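Local coordinates for protein rhodopsin (Todarodes pacificus, PDB 2Z73) that absorbs light through bound 11-cis retinal and, once this isomerises to all-trans, activates G-protein signalling to phospholipase C in squid vision, at residues A[139-143]-A[230-234]. Residues are numbered along the deposited sequence; the frame is centred on the assembly and turned at random.
Sequences RPMAA and HEKEM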
loop_
_atom_site.group_PDB
_atom_site.type_symbol
_atom_site.label_atom_id
_atom_site.label_comp_id
_atom_site.label_asym_id
_atom_site.label_seq_id
_atom_site.Cartn_x
_atom_site.Cartn_y
_atom_site.Cartn_z
ATOM N N ARG A 139 -10.270 -9.716 -19.046
ATOM C CA ARG A 139 -10.850 -9.739 -20.390
ATOM C C ARG A 139 -10.666 -11.114 -21.038
ATOM O O ARG A 139 -9.956 -11.965 -20.506
ATOM C CB ARG A 139 -10.193 -8.653 -21.249
ATOM C CG ARG A 139 -10.077 -7.322 -20.525
ATOM C CD ARG A 139 -9.428 -6.230 -21.357
ATOM N NE ARG A 139 -10.333 -5.695 -22.363
ATOM C CZ ARG A 139 -10.236 -4.470 -22.869
ATOM N NH1 ARG A 139 -9.274 -3.655 -22.457
ATOM N NH2 ARG A 139 -11.096 -4.057 -23.793
ATOM N N PRO A 140 -11.317 -11.358 -22.189
ATOM C CA PRO A 140 -11.158 -12.667 -22.833
ATOM C C PRO A 140 -9.762 -12.846 -23.444
ATOM O O PRO A 140 -9.142 -11.879 -23.890
ATOM C CB PRO A 140 -12.272 -12.671 -23.877
ATOM C CG PRO A 140 -12.381 -11.232 -24.258
ATOM C CD PRO A 140 -12.284 -10.523 -22.925
ATOM N N MET A 141 -9.279 -14.085 -23.456
ATOM C CA MET A 141 -7.953 -14.397 -23.986
ATOM C C MET A 141 -7.711 -13.837 -25.378
ATOM O O MET A 141 -6.577 -13.544 -25.750
ATOM C CB MET A 141 -7.733 -15.911 -24.007
ATOM C CG MET A 141 -7.822 -16.568 -22.634
ATOM S SD MET A 141 -7.518 -18.349 -22.680
ATOM C CE MET A 141 -5.832 -18.432 -22.035
ATOM N N ALA A 142 -8.784 -13.682 -26.142
ATOM C CA ALA A 142 -8.677 -13.152 -27.495
ATOM C C ALA A 142 -8.377 -11.656 -27.473
ATOM O O ALA A 142 -7.677 -11.147 -28.347
ATOM C CB ALA A 142 -9.972 -13.429 -28.268
ATOM N N ALA A 143 -8.899 -10.958 -26.466
ATOM C CA ALA A 143 -8.699 -9.513 -26.344
ATOM C C ALA A 143 -7.698 -9.121 -25.252
ATOM O O ALA A 143 -7.517 -7.936 -24.960
ATOM C CB ALA A 143 -10.040 -8.827 -26.096
ATOM N N HIS A 230 -13.725 -17.387 -19.331
ATOM C CA HIS A 230 -12.427 -17.922 -19.718
ATOM C C HIS A 230 -12.442 -19.448 -19.668
ATOM O O HIS A 230 -11.808 -20.109 -20.488
ATOM C CB HIS A 230 -11.353 -17.359 -18.774
ATOM C CG HIS A 230 -10.092 -18.165 -18.721
ATOM N ND1 HIS A 230 -9.343 -18.457 -19.840
ATOM C CD2 HIS A 230 -9.440 -18.724 -17.675
ATOM C CE1 HIS A 230 -8.284 -19.163 -19.486
ATOM N NE2 HIS A 230 -8.319 -19.339 -18.177
ATOM N N GLU A 231 -13.175 -19.999 -18.708
ATOM C CA GLU A 231 -13.269 -21.444 -18.554
ATOM C C GLU A 231 -13.716 -22.085 -19.864
ATOM O O GLU A 231 -13.105 -23.041 -20.344
ATOM C CB GLU A 231 -14.266 -21.794 -17.444
ATOM C CG GLU A 231 -14.266 -23.266 -17.041
ATOM C CD GLU A 231 -15.387 -23.614 -16.073
ATOM O OE1 GLU A 231 -15.520 -22.923 -15.039
ATOM O OE2 GLU A 231 -16.131 -24.581 -16.343
ATOM N N LYS A 232 -14.790 -21.554 -20.437
ATOM C CA LYS A 232 -15.312 -22.066 -21.695
ATOM C C LYS A 232 -14.307 -21.793 -22.806
ATOM O O LYS A 232 -13.836 -22.712 -23.475
ATOM C CB LYS A 232 -16.645 -21.388 -22.036
ATOM C CG LYS A 232 -17.834 -21.826 -21.187
ATOM C CD LYS A 232 -18.326 -23.212 -21.586
ATOM C CE LYS A 232 -19.612 -23.575 -20.855
ATOM N NZ LYS A 232 -20.148 -24.898 -21.277
ATOM N N GLU A 233 -13.979 -20.518 -22.985
ATOM C CA GLU A 233 -13.040 -20.078 -24.010
ATOM C C GLU A 233 -11.778 -20.928 -24.097
ATOM O O GLU A 233 -11.293 -21.218 -25.190
ATOM C CB GLU A 233 -12.652 -18.620 -23.761
ATOM C CG GLU A 233 -11.604 -18.089 -24.717
ATOM C CD GLU A 233 -11.218 -16.659 -24.412
ATOM O OE1 GLU A 233 -10.825 -16.386 -23.259
ATOM O OE2 GLU A 233 -11.304 -15.814 -25.325
ATOM N N MET A 234 -11.244 -21.319 -22.945
ATOM C CA MET A 234 -10.036 -22.134 -22.900
ATOM C C MET A 234 -10.257 -23.419 -23.689
ATOM O O MET A 234 -9.387 -23.858 -24.443
ATOM C CB MET A 234 -9.686 -22.476 -21.447
ATOM C CG MET A 234 -8.225 -22.237 -21.065
ATOM S SD MET A 234 -7.024 -23.197 -22.019
ATOM C CE MET A 234 -6.316 -21.921 -23.061
#
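The carboxylate of E233 reaches across from its helix to the backbone of M141 and A142, an example of an acidic side chain binding one main-chain N-H of a loop firmly and the next one weakly. OE1 of E233 accepts the bond from N of M141 at 2.8 Å, on the syn side and 22° out of the carboxylate plane. The second bond, from N of A142 to OE2 of E233, is weak at 3.4 Å. The ring of P140 lays CB against OE2 of E233 at 3.6 Å. E233 gets there with CG anti to its backbone N (chi1 176°) and the chain extended beyond it, which carries the carboxylate straight off the helix. Without that carboxylate, an alanine here would probably leave the N-H groups of M141 and A142 without their acceptor and the turn freer to drift from the helix.

Both partners belong to the cytoplasmic side of the seven-helix receptor fold. Residues 139-143 open the loop that leads from helix 104-138 to helix 149-167, and a hydrogen bond from N of A143 to O of P140 closes P140-A143 into a tight turn. Residues 230-234 lie on the short helix 227-238, which follows the long transmembrane helix 195-224, so the contact joins two cytoplasmic connections.

Sulfur and apolar contacts lie beside the carboxylate. The CB of M141 is directed toward the helix, and its SD comes to the edge of the H230 imidazole, near the ring plane, 3.4 Å from ND1: a Met-aromatic contact at the edge. Bent at chi3 (104°), the M141 chain turns its CE to the methyl of M234, with the two CE atoms 3.7 Å apart. M234 is buried, and its side chain also touches L246 and Q250 of helix 246-286.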